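Local coordinates for alpha-ketoglutarate-dependent 2,4-dichlorophenoxyacetate dioxygenase (Bradyrhizobium diazoefficiens, PDB 5BKE), which probably works as a 2-oxoglutarate-dependent dioxygenase of the TfdA family linked to herbicide degradation, with a metal ion at its active centre, at residues C[6-10]-C[11-15]; C[23-27]-C[28-32]; C[228-231]-C[232-236]; C[257-261]-C[262-266]. All blocks are in the same frame, centred on the assembly; numbering follows the deposited sequence.

Overall arrangement
From the N terminus, interaction 1 closes the hairpin between strands 4-7 and 14-17, at one margin of the mixed sheet. Interaction 2 follows at the surface, where a loop enters helix 27-40; its centre lies about 21 Å from that of interaction 1. Interaction 3 is one stretch of helix 224-238, on the opposite side of the chain's centre from interaction 2, about 40 Å between centres. Interaction 4 closes the turn from strand 254-258, in the same sheet as the hairpin, into strand 262-266 of a second sheet. The four run in series, none nested or crossed. Interactions 3 and 4 touch directly, Asn235 packing on Met263, so the helix abuts the metal-bearing strand.

Interaction 1: C[6-10]-C[11-15]; sequences RQLQT and HFVGQ
Gln9 and Phe12 meet at the turn of the hairpin joining strands 4-7 and 14-17, the amide plane of Gln9 standing 77° from the phenyl plane. Its oxygen comes in at the ring's edge, with OE1 of Gln9 3.3 Å from CD1 of Phe12, while Val13 CG2 sits over the centre of one ring face. A bend at chi2 (-95°) swings the Gln9 amide back over the turn, where OE1 also accepts from His11 N at 2.8 Å, the donor standing above the carbonyl plane. Gln7 extends its chain to donate from NE2 to Gln9 O at 2.7 Å. Toward the open end, Arg6 and Gln15 run side by side with their flat groups 81° apart, and Leu8 CD2 lies above one face of the guanidinium, offset toward its rim. Leu8 CD1 rests on Val13 CG1 at 3.9 Å. The backbones pair beneath: Gln15 N bonds Arg6 O at 2.6 Å, and Leu8 N bonds Val13 O at 2.8 Å. Replacing Gln9 with alanine would probably leave His11 N without this acceptor and Glu242 O without the donor NE2 now supplies. Side-chain amides thus add to the backbone bonds that hold the turn, whereas the strand end is held mainly by backbone pairing.

Interaction 2: C[23-27]-C[28-32]; sequences KPLTP and GEARE
Thr26 and Glu29 bond each other twice in a capping box at the start of helix 27-40, and these reciprocal bonds form the first kind of interaction. Thr26 OG1 accepts from Glu29 N at 3.1 Å; the N-H...O angle of 161° is nearly straight. In return Glu29 OE1 accepts from Thr26 N at 3.2 Å, met from above the carboxylate plane. The Thr26 hydroxyl sits between its own N and carbonyl carbon (chi1 62°), which turns OG1 to the helix end, and the extended Glu29 chain reaches back across it. Helical main-chain bonds are the second kind: Ala30 N to Thr26 O at 3.1 Å and Arg31 N to Pro27 O at 3.0 Å. The third is packing. Leu25 CD1 lies 4.1 Å from Ala30 CA, and Leu25 CB stands 3.8 Å from Glu29 OE1. Arg31, bent at chi2 and chi3, folds its guanidinium back so that Pro27 O and Gly28 CA lie over one face, offset toward its rim, and NH1 comes 3.7 Å from Pro27 CB. With Thr26 as N-cap, the box supplies an acceptor for Glu29 N in the first turn, and the negative charge of Glu29, lying at the amino end, would probably suit the helix dipole.

Interaction 3: C[228-231]-C[232-236]; sequences RLLL and RDLNE
Asn235 turns its amide edge to the carbonyl of Leu231, whose oxygen lies close to the amide plane and accepts from ND2 of Asn235 at 2.7 Å. Seen from the acceptor, the approach is different: ND2 stands 53° out of the carbonyl plane of Leu231, above one face, while Asn235 N bonds the same O at 2.8 Å from the opposite face. Two N-H groups of one residue therefore grip a single oxygen. The torsions explain this, since chi1 of -87° and chi2 of -81° bring ND2 back toward the preceding turn, over Leu231 O, while OD1 points outward. The carboxylate of Asp233 is a second flat group; its OD1 is 2.7 Å from a water that also lies 3.2 Å from Leu229 O, and the same OD1 forms a salt bridge with Arg267 of the third subunit. These side-chain bonds are added to the regular i to i+4 backbone bonding of helix 224-238, in which Arg232 N bonds Arg228 O at 2.8 Å and Leu234 N bonds Leu230 O at 2.9 Å. A leucine in place of Asn235 would probably leave Leu231 O with the helical N-H as its one donor here, the second grip being lost. On the buried side, Leu230 and Leu234 cross at a slant, CG of Leu230 being 4.1 Å from CD1 of Leu234, and both continue the packing onto neighbouring elements: Leu230 onto Ile219 and Leu234 onto Leu198. Arg228 points its polar end away from the second half of the stretch, bonding Gly217 O through NE and Ser177 O of the third subunit through NH1.

Interaction 4: C[257-261]-C[262-266]; sequences WDNRQ and TMHRV. With MN (manganese (II) ion), chain N; OGA (N-oxalylglycine), chain O.
Trp257 and His264 press together beside the metal in the double-stranded beta-helix (cupin) core, where His264 joins His115 and Asp117 in the facial triad known from this dioxygenase family. Packing is tightest here. CE2 of Trp257 lies over the centre of the imidazole, 3.5 Å above its plane, and NE1 of Trp257 is 3.0 Å from CE1 of His264. The ring centroids of the indole's five-membered ring and the imidazole are 4.0 Å apart with planes at 47°, an oblique meeting; NE2 of His264 binds the manganese at 2.2 Å. Trp257 puts its CG between its backbone N and carbonyl carbon (chi1 60°), which carries the indole over the histidine; CZ2, on the benzene-ring edge, also meets O1 of N-oxalylglycine, which lies near the indole plane. Val266, further along the strand, packs CB 3.6 Å from O4 of the same ligand.

One water forms the next layer. It accepts from His264 ND1 at 2.7 Å and donates to Asn259 OD1 and Thr262 OG1, so Asn259 and Thr262, through this water, are likely to help fix the rotation of the metal-binding ring. Asn259 is itself held through ND2 by Ser128 OG and Lys126 O. The side nearer solvent is the turn, held by polar bonds instead of close ring packing: NE of partly exposed Arg260 meets the syn lone pair of Asp258 OD1 at 3.0 Å in a salt bridge. Arg260 N donates to that oxygen too, making an Asx turn. Where the two regions join, Thr262 OG1 donates to Asp258 O at 2.6 Å, on the opposite face of the carbonyl from Gln261 N.

Interaction 1: C[6-10]-C[11-15]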
loop_
_atom_site.group_PDB
_atom_site.type_symbol
_atom_site.label_atom_id
_atom_site.label_comp_id
_atom_site.label_asym_id
_atom_site.label_seq_id
_atom_site.Cartn_x
_atom_site.Cartn_y
_atom_site.Cartn_z
ATOM N N ARG C 6 -32.751 0.337 -10.167
ATOM C CA ARG C 6 -31.681 -0.090 -11.052
ATOM C C ARG C 6 -30.914 1.131 -11.571
ATOM O O ARG C 6 -31.510 2.062 -12.104
ATOM C CB ARG C 6 -32.260 -0.920 -12.203
ATOM C CG ARG C 6 -31.218 -1.595 -13.081
ATOM C CD ARG C 6 -31.864 -2.435 -14.169
ATOM N NE ARG C 6 -31.366 -2.010 -15.476
ATOM C CZ ARG C 6 -32.123 -1.596 -16.495
ATOM N NH1 ARG C 6 -33.452 -1.583 -16.407
ATOM N NH2 ARG C 6 -31.538 -1.219 -17.628
ATOM N N GLN C 7 -29.591 1.118 -11.419
ATOM C CA GLN C 7 -28.743 2.210 -11.914
ATOM C C GLN C 7 -28.629 2.165 -13.431
ATOM O O GLN C 7 -28.473 1.090 -14.008
ATOM C CB GLN C 7 -27.365 2.171 -11.263
ATOM C CG GLN C 7 -26.573 3.461 -11.452
ATOM C CD GLN C 7 -25.343 3.542 -10.574
ATOM O OE1 GLN C 7 -25.340 3.067 -9.443
ATOM N NE2 GLN C 7 -24.292 4.153 -11.092
ATOM N N LEU C 8 -28.717 3.331 -14.071
ATOM C CA LEU C 8 -28.750 3.418 -15.546
ATOM C C LEU C 8 -27.488 3.976 -16.210
ATOM O O LEU C 8 -27.308 3.828 -17.421
ATOM C CB LEU C 8 -29.985 4.207 -16.034
ATOM C CG LEU C 8 -31.413 3.731 -15.721
ATOM C CD1 LEU C 8 -32.414 4.671 -16.379
ATOM C CD2 LEU C 8 -31.676 2.289 -16.151
ATOM N N GLN C 9 -26.634 4.628 -15.429
ATOM C CA GLN C 9 -25.398 5.218 -15.951
ATOM C C GLN C 9 -24.288 4.940 -14.948
ATOM O O GLN C 9 -24.579 4.746 -13.760
ATOM C CB GLN C 9 -25.573 6.726 -16.178
ATOM C CG GLN C 9 -24.684 7.335 -17.263
ATOM C CD GLN C 9 -23.390 7.939 -16.732
ATOM O OE1 GLN C 9 -23.215 8.110 -15.524
ATOM N NE2 GLN C 9 -22.485 8.290 -17.641
ATOM N N THR C 10 -23.029 4.937 -15.411
ATOM C CA THR C 10 -21.917 4.564 -14.528
ATOM C C THR C 10 -21.865 5.392 -13.251
ATOM O O THR C 10 -21.608 4.829 -12.197
ATOM C CB THR C 10 -20.532 4.564 -15.212
ATOM O OG1 THR C 10 -20.291 5.832 -15.833
ATOM C CG2 THR C 10 -20.432 3.429 -16.238
ATOM N N HIS C 11 -22.151 6.695 -13.332
ATOM C CA HIS C 11 -21.990 7.602 -12.184
ATOM C C HIS C 11 -23.240 7.912 -11.383
ATOM O O HIS C 11 -23.135 8.273 -10.209
ATOM C CB HIS C 11 -21.395 8.928 -12.644
ATOM C CG HIS C 11 -19.948 8.851 -13.002
ATOM N ND1 HIS C 11 -19.510 8.738 -14.302
ATOM C CD2 HIS C 11 -18.837 8.884 -12.232
ATOM C CE1 HIS C 11 -18.191 8.713 -14.320
ATOM N NE2 HIS C 11 -17.758 8.800 -13.076
ATOM N N PHE C 12 -24.405 7.798 -12.023
ATOM C CA PHE C 12 -25.675 8.302 -11.470
ATOM C C PHE C 12 -26.882 7.746 -12.239
ATOM O O PHE C 12 -26.702 6.907 -13.144
ATOM C CB PHE C 12 -25.662 9.855 -11.396
ATOM C CG PHE C 12 -25.832 10.572 -12.729
ATOM C CD1 PHE C 12 -25.136 10.185 -13.885
ATOM C CD2 PHE C 12 -26.671 11.688 -12.807
ATOM C CE1 PHE C 12 -25.303 10.872 -15.089
ATOM C CE2 PHE C 12 -26.843 12.381 -14.000
ATOM C CZ PHE C 12 -26.156 11.976 -15.144
ATOM N N VAL C 13 -28.086 8.211 -11.874
ATOM C CA VAL C 13 -29.390 7.849 -12.503
ATOM C C VAL C 13 -29.902 6.491 -12.040
ATOM O O VAL C 13 -29.266 5.451 -12.283
ATOM C CB VAL C 13 -29.412 7.936 -14.068
ATOM C CG1 VAL C 13 -30.819 7.741 -14.625
ATOM C CG2 VAL C 13 -28.841 9.253 -14.566
ATOM N N GLY C 14 -31.053 6.510 -11.369
ATOM C CA GLY C 14 -31.745 5.287 -10.981
ATOM C C GLY C 14 -33.112 5.114 -11.615
ATOM O O GLY C 14 -33.875 6.078 -11.770
ATOM N N GLN C 15 -33.424 3.874 -11.984
ATOM C CA GLN C 15 -34.754 3.514 -12.467
ATOM C C GLN C 15 -35.532 2.922 -11.311
ATOM O O GLN C 15 -35.066 1.986 -10.650
ATOM C CB GLN C 15 -34.678 2.526 -13.635
ATOM C CG GLN C 15 -36.031 2.156 -14.230
ATOM C CD GLN C 15 -35.907 1.363 -15.517
ATOM O OE1 GLN C 15 -35.437 1.874 -16.538
ATOM N NE2 GLN C 15 -36.347 0.116 -15.480
#

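Interaction 2: C[23-27]-C[28-32]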
loop_
_atom_site.group_PDB
_atom_site.type_symbol
_atom_site.label_atom_id
_atom_site.label_comp_id
_atom_site.label_asym_id
_atom_site.label_seq_id
_atom_site.Cartn_x
_atom_site.Cartn_y
_atom_site.Cartn_z
ATOM N N LYS C 23 -51.251 7.399 -6.685
ATOM C CA LYS C 23 -51.669 7.225 -5.300
ATOM C C LYS C 23 -50.681 7.872 -4.312
ATOM O O LYS C 23 -49.482 7.963 -4.619
ATOM C CB LYS C 23 -51.805 5.724 -4.986
ATOM C CG LYS C 23 -52.940 5.015 -5.701
ATOM C CD LYS C 23 -54.304 5.463 -5.176
ATOM C CE LYS C 23 -55.421 5.073 -6.130
ATOM N NZ LYS C 23 -55.554 3.596 -6.231
ATOM N N PRO C 24 -51.171 8.303 -3.120
ATOM C CA PRO C 24 -50.274 8.832 -2.087
ATOM C C PRO C 24 -49.170 7.848 -1.692
ATOM O O PRO C 24 -49.375 6.615 -1.737
ATOM C CB PRO C 24 -51.208 9.058 -0.901
ATOM C CG PRO C 24 -52.538 9.332 -1.522
ATOM C CD PRO C 24 -52.588 8.418 -2.712
ATOM N N LEU C 25 -48.011 8.397 -1.327
ATOM C CA LEU C 25 -46.922 7.602 -0.756
ATOM C C LEU C 25 -47.045 7.504 0.762
ATOM O O LEU C 25 -47.655 8.375 1.408
ATOM C CB LEU C 25 -45.555 8.174 -1.153
ATOM C CG LEU C 25 -45.173 8.413 -2.624
ATOM C CD1 LEU C 25 -43.671 8.636 -2.731
ATOM C CD2 LEU C 25 -45.597 7.283 -3.558
ATOM N N THR C 26 -46.492 6.423 1.326
ATOM C CA THR C 26 -46.322 6.276 2.776
ATOM C C THR C 26 -45.140 7.176 3.210
ATOM O O THR C 26 -44.340 7.579 2.357
ATOM C CB THR C 26 -46.016 4.803 3.189
ATOM O OG1 THR C 26 -44.776 4.375 2.606
ATOM C CG2 THR C 26 -47.140 3.852 2.783
ATOM N N PRO C 27 -45.015 7.490 4.522
ATOM C CA PRO C 27 -43.823 8.238 4.957
ATOM C C PRO C 27 -42.499 7.578 4.535
ATOM O O PRO C 27 -41.624 8.254 3.989
ATOM C CB PRO C 27 -43.957 8.252 6.487
ATOM C CG PRO C 27 -45.418 8.162 6.729
ATOM C CD PRO C 27 -45.987 7.328 5.622
ATOM N N GLY C 28 -42.384 6.271 4.775
ATOM C CA GLY C 28 -41.220 5.451 4.368
ATOM C C GLY C 28 -40.886 5.542 2.889
ATOM O O GLY C 28 -39.726 5.752 2.530
ATOM N N GLU C 29 -41.896 5.413 2.032
ATOM C CA GLU C 29 -41.687 5.527 0.579
ATOM C C GLU C 29 -41.152 6.911 0.163
ATOM O O GLU C 29 -40.260 7.016 -0.706
ATOM C CB GLU C 29 -42.969 5.187 -0.202
ATOM C CG GLU C 29 -43.303 3.697 -0.317
ATOM C CD GLU C 29 -44.790 3.414 -0.572
ATOM O OE1 GLU C 29 -45.560 4.357 -0.882
ATOM O OE2 GLU C 29 -45.210 2.236 -0.455
ATOM N N ALA C 30 -41.687 7.965 0.779
ATOM C CA ALA C 30 -41.255 9.346 0.471
ATOM C C ALA C 30 -39.803 9.562 0.901
ATOM O O ALA C 30 -39.010 10.154 0.164
ATOM C CB ALA C 30 -42.189 10.376 1.120
ATOM N N ARG C 31 -39.475 9.053 2.088
ATOM C CA ARG C 31 -38.113 9.040 2.629
ATOM C C ARG C 31 -37.143 8.310 1.671
ATOM O O ARG C 31 -36.078 8.838 1.339
ATOM C CB ARG C 31 -38.136 8.385 4.014
ATOM C CG ARG C 31 -37.175 8.979 5.030
ATOM C CD ARG C 31 -37.746 8.993 6.458
ATOM N NE ARG C 31 -38.255 7.679 6.864
ATOM C CZ ARG C 31 -39.495 7.425 7.309
ATOM N NH1 ARG C 31 -40.394 8.402 7.469
ATOM N NH2 ARG C 31 -39.830 6.175 7.624
ATOM N N GLU C 32 -37.549 7.130 1.201
ATOM C CA GLU C 32 -36.768 6.333 0.232
ATOM C C GLU C 32 -36.508 7.046 -1.087
ATOM O O GLU C 32 -35.367 7.020 -1.589
ATOM C CB GLU C 32 -37.417 4.969 -0.032
ATOM C CG GLU C 32 -37.352 3.997 1.139
ATOM C CD GLU C 32 -35.930 3.708 1.560
ATOM O OE1 GLU C 32 -35.287 2.844 0.915
ATOM O OE2 GLU C 32 -35.449 4.355 2.523
#

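Interaction 3: C[228-231]-C[232-236]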
loop_
_atom_site.group_PDB
_atom_site.type_symbol
_atom_site.label_atom_id
_atom_site.label_comp_id
_atom_site.label_asym_id
_atom_site.label_seq_id
_atom_site.Cartn_x
_atom_site.Cartn_y
_atom_site.Cartn_z
ATOM N N ARG C 228 -16.322 33.885 -19.207
ATOM C CA ARG C 228 -17.105 33.081 -20.147
ATOM C C ARG C 228 -16.310 31.924 -20.747
ATOM O O ARG C 228 -16.846 30.816 -20.906
ATOM C CB ARG C 228 -17.704 33.956 -21.234
ATOM C CG ARG C 228 -18.855 34.788 -20.723
ATOM C CD ARG C 228 -19.649 35.382 -21.863
ATOM N NE ARG C 228 -20.852 36.027 -21.352
ATOM C CZ ARG C 228 -21.702 36.742 -22.082
ATOM N NH1 ARG C 228 -21.495 36.919 -23.385
ATOM N NH2 ARG C 228 -22.770 37.283 -21.501
ATOM N N LEU C 229 -15.036 32.182 -21.058
ATOM C CA LEU C 229 -14.126 31.141 -21.542
ATOM C C LEU C 229 -13.960 30.015 -20.521
ATOM O O LEU C 229 -14.059 28.834 -20.880
ATOM C CB LEU C 229 -12.782 31.716 -21.994
ATOM C CG LEU C 229 -12.781 32.447 -23.351
ATOM C CD1 LEU C 229 -11.425 33.089 -23.614
ATOM C CD2 LEU C 229 -13.192 31.550 -24.518
ATOM N N LEU C 230 -13.757 30.390 -19.256
ATOM C CA LEU C 230 -13.687 29.420 -18.160
ATOM C C LEU C 230 -14.968 28.583 -18.044
ATOM O O LEU C 230 -14.912 27.334 -17.979
ATOM C CB LEU C 230 -13.360 30.113 -16.833
ATOM C CG LEU C 230 -13.173 29.243 -15.578
ATOM C CD1 LEU C 230 -12.126 28.147 -15.786
ATOM C CD2 LEU C 230 -12.804 30.138 -14.404
ATOM N N LEU C 231 -16.107 29.276 -18.043
ATOM C CA LEU C 231 -17.417 28.626 -18.003
ATOM C C LEU C 231 -17.625 27.681 -19.194
ATOM O O LEU C 231 -18.104 26.562 -19.012
ATOM C CB LEU C 231 -18.558 29.661 -17.882
ATOM C CG LEU C 231 -18.615 30.526 -16.606
ATOM C CD1 LEU C 231 -19.694 31.590 -16.732
ATOM C CD2 LEU C 231 -18.806 29.707 -15.326
ATOM N N ARG C 232 -17.242 28.128 -20.391
ATOM C CA ARG C 232 -17.250 27.270 -21.590
ATOM C C ARG C 232 -16.426 25.982 -21.414
ATOM O O ARG C 232 -16.892 24.900 -21.783
ATOM C CB ARG C 232 -16.753 28.036 -22.816
ATOM C CG ARG C 232 -17.832 28.830 -23.514
ATOM C CD ARG C 232 -17.281 29.578 -24.717
ATOM N NE ARG C 232 -18.369 30.225 -25.446
ATOM C CZ ARG C 232 -18.980 29.712 -26.513
ATOM N NH1 ARG C 232 -18.598 28.543 -27.021
ATOM N NH2 ARG C 232 -19.973 30.386 -27.083
ATOM N N ASP C 233 -15.221 26.119 -20.847
ATOM C CA ASP C 233 -14.316 24.988 -20.593
ATOM C C ASP C 233 -14.901 24.015 -19.594
ATOM O O ASP C 233 -14.889 22.801 -19.825
ATOM C CB ASP C 233 -12.952 25.473 -20.099
ATOM C CG ASP C 233 -12.060 25.971 -21.218
ATOM O OD1 ASP C 233 -12.302 25.650 -22.411
ATOM O OD2 ASP C 233 -11.093 26.693 -20.897
ATOM N N LEU C 234 -15.427 24.560 -18.499
ATOM C CA LEU C 234 -16.068 23.759 -17.450
ATOM C C LEU C 234 -17.294 23.046 -17.970
ATOM O O LEU C 234 -17.515 21.877 -17.637
ATOM C CB LEU C 234 -16.419 24.614 -16.228
ATOM C CG LEU C 234 -15.273 25.226 -15.403
ATOM C CD1 LEU C 234 -15.821 26.329 -14.501
ATOM C CD2 LEU C 234 -14.490 24.191 -14.586
ATOM N N ASN C 235 -18.083 23.752 -18.787
ATOM C CA ASN C 235 -19.264 23.178 -19.446
ATOM C C ASN C 235 -18.913 22.049 -20.421
ATOM O O ASN C 235 -19.579 21.013 -20.441
ATOM C CB ASN C 235 -20.107 24.277 -20.115
ATOM C CG ASN C 235 -21.110 24.901 -19.153
ATOM O OD1 ASN C 235 -22.172 24.341 -18.917
ATOM N ND2 ASN C 235 -20.771 26.060 -18.587
ATOM N N GLU C 236 -17.855 22.238 -21.206
ATOM C CA GLU C 236 -17.380 21.198 -22.115
ATOM C C GLU C 236 -16.907 19.961 -21.334
ATOM O O GLU C 236 -17.223 18.834 -21.713
ATOM C CB GLU C 236 -16.266 21.731 -23.010
ATOM C CG GLU C 236 -15.896 20.821 -24.185
ATOM C CD GLU C 236 -14.598 21.237 -24.864
ATOM O OE1 GLU C 236 -14.280 22.452 -24.881
ATOM O OE2 GLU C 236 -13.891 20.350 -25.390
HETATM O O HOH W 1 -12.794 27.971 -23.707
#

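Interaction 4: C[257-261]-C[262-266]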
loop_
_atom_site.group_PDB
_atom_site.type_symbol
_atom_site.label_atom_id
_atom_site.label_comp_id
_atom_site.label_asym_id
_atom_site.label_seq_id
_atom_site.Cartn_x
_atom_site.Cartn_y
_atom_site.Cartn_z
ATOM N N TRP C 257 -35.364 15.154 -11.336
ATOM C CA TRP C 257 -33.951 15.438 -11.150
ATOM C C TRP C 257 -33.689 16.432 -10.026
ATOM O O TRP C 257 -34.546 17.285 -9.722
ATOM C CB TRP C 257 -33.293 15.880 -12.466
ATOM C CG TRP C 257 -33.872 17.125 -13.095
ATOM C CD1 TRP C 257 -33.476 18.420 -12.865
ATOM C CD2 TRP C 257 -34.920 17.194 -14.076
ATOM N NE1 TRP C 257 -34.224 19.282 -13.624
ATOM C CE2 TRP C 257 -35.114 18.565 -14.380
ATOM C CE3 TRP C 257 -35.726 16.234 -14.714
ATOM C CZ2 TRP C 257 -36.077 19.004 -15.301
ATOM C CZ3 TRP C 257 -36.683 16.666 -15.637
ATOM C CH2 TRP C 257 -36.852 18.043 -15.915
ATOM N N ASP C 258 -32.516 16.297 -9.407
ATOM C CA ASP C 258 -32.055 17.248 -8.420
ATOM C C ASP C 258 -31.257 18.333 -9.120
ATOM O O ASP C 258 -30.164 18.086 -9.656
ATOM C CB ASP C 258 -31.238 16.567 -7.316
ATOM C CG ASP C 258 -30.896 17.510 -6.168
ATOM O OD1 ASP C 258 -31.287 18.705 -6.197
ATOM O OD2 ASP C 258 -30.237 17.047 -5.210
ATOM N N ASN C 259 -31.815 19.548 -9.114
ATOM C CA ASN C 259 -31.170 20.711 -9.762
ATOM C C ASN C 259 -29.869 21.113 -9.065
ATOM O O ASN C 259 -28.996 21.723 -9.682
ATOM C CB ASN C 259 -32.145 21.899 -9.834
ATOM C CG ASN C 259 -33.242 21.683 -10.873
ATOM O OD1 ASN C 259 -32.987 21.676 -12.092
ATOM N ND2 ASN C 259 -34.464 21.477 -10.395
ATOM N N ARG C 260 -29.750 20.735 -7.790
ATOM C CA ARG C 260 -28.581 21.047 -6.963
ATOM C C ARG C 260 -27.326 20.205 -7.321
ATOM O O ARG C 260 -26.210 20.555 -6.900
ATOM C CB ARG C 260 -28.924 20.906 -5.466
ATOM C CG ARG C 260 -30.219 21.610 -5.044
ATOM C CD ARG C 260 -30.636 21.274 -3.620
ATOM N NE ARG C 260 -30.931 19.852 -3.458
ATOM C CZ ARG C 260 -31.285 19.263 -2.319
ATOM N NH1 ARG C 260 -31.420 19.966 -1.196
ATOM N NH2 ARG C 260 -31.522 17.955 -2.306
ATOM N N GLN C 261 -27.520 19.153 -8.133
ATOM C CA GLN C 261 -26.469 18.185 -8.489
ATOM C C GLN C 261 -26.291 17.950 -9.989
ATOM O O GLN C 261 -25.430 17.145 -10.377
ATOM C CB GLN C 261 -26.749 16.825 -7.829
ATOM C CG GLN C 261 -26.847 16.864 -6.319
ATOM C CD GLN C 261 -27.035 15.497 -5.723
ATOM O OE1 GLN C 261 -26.057 14.830 -5.393
ATOM N NE2 GLN C 261 -28.294 15.062 -5.578
ATOM N N THR C 262 -27.101 18.619 -10.818
ATOM C CA THR C 262 -27.192 18.300 -12.245
ATOM C C THR C 262 -27.341 19.506 -13.166
ATOM O O THR C 262 -27.690 20.605 -12.731
ATOM C CB THR C 262 -28.408 17.395 -12.570
ATOM O OG1 THR C 262 -29.625 18.085 -12.239
ATOM C CG2 THR C 262 -28.349 16.040 -11.855
ATOM N N MET C 263 -27.051 19.274 -14.447
ATOM C CA MET C 263 -27.603 20.050 -15.547
ATOM C C MET C 263 -28.440 19.129 -16.415
ATOM O O MET C 263 -28.314 17.897 -16.345
ATOM C CB MET C 263 -26.510 20.676 -16.404
ATOM C CG MET C 263 -25.881 21.918 -15.805
ATOM S SD MET C 263 -25.052 22.917 -17.034
ATOM C CE MET C 263 -23.814 21.766 -17.663
ATOM N N HIS C 264 -29.292 19.734 -17.238
ATOM C CA HIS C 264 -30.092 18.999 -18.206
ATOM C C HIS C 264 -30.374 19.860 -19.438
ATOM O O HIS C 264 -30.154 21.088 -19.421
ATOM C CB HIS C 264 -31.374 18.455 -17.565
ATOM C CG HIS C 264 -32.303 19.520 -17.098
ATOM N ND1 HIS C 264 -32.130 20.179 -15.903
ATOM C CD2 HIS C 264 -33.398 20.063 -17.678
ATOM C CE1 HIS C 264 -33.076 21.088 -15.770
ATOM N NE2 HIS C 264 -33.865 21.028 -16.825
ATOM N N ARG C 265 -30.813 19.202 -20.511
ATOM C CA ARG C 265 -31.188 19.864 -21.771
ATOM C C ARG C 265 -32.088 18.956 -22.611
ATOM O O ARG C 265 -32.090 17.732 -22.449
ATOM C CB ARG C 265 -29.953 20.306 -22.575
ATOM C CG ARG C 265 -29.119 19.166 -23.159
ATOM C CD ARG C 265 -28.187 19.645 -24.256
ATOM N NE ARG C 265 -27.352 18.550 -24.774
ATOM C CZ ARG C 265 -26.371 18.696 -25.663
ATOM N NH1 ARG C 265 -26.053 19.897 -26.139
ATOM N NH2 ARG C 265 -25.690 17.630 -26.072
ATOM N N VAL C 266 -32.860 19.570 -23.501
ATOM C CA VAL C 266 -33.646 18.824 -24.480
ATOM C C VAL C 266 -32.943 18.960 -25.837
ATOM O O VAL C 266 -32.426 20.036 -26.174
ATOM C CB VAL C 266 -35.143 19.262 -24.490
ATOM C CG1 VAL C 266 -35.300 20.766 -24.723
ATOM C CG2 VAL C 266 -35.970 18.465 -25.495
HETATM MN MN MN N . -35.209 22.714 -17.383
HETATM C C1 OGA O . -37.600 21.394 -17.875
HETATM C C2 OGA O . -36.835 21.107 -19.069
HETATM C C4 OGA O . -36.709 19.781 -21.136
HETATM C C5 OGA O . -37.691 18.925 -21.887
HETATM O O1 OGA O . -37.012 22.003 -16.947
HETATM O O2 OGA O . -38.782 20.990 -17.809
HETATM O "O2'" OGA O . -35.835 21.784 -19.293
HETATM O O3 OGA O . -38.796 19.443 -22.171
HETATM N N1 OGA O . -37.249 20.099 -19.823
HETATM O O4 OGA O . -37.371 17.749 -22.175
HETATM O O HOH W 2 -30.768 20.191 -13.578
#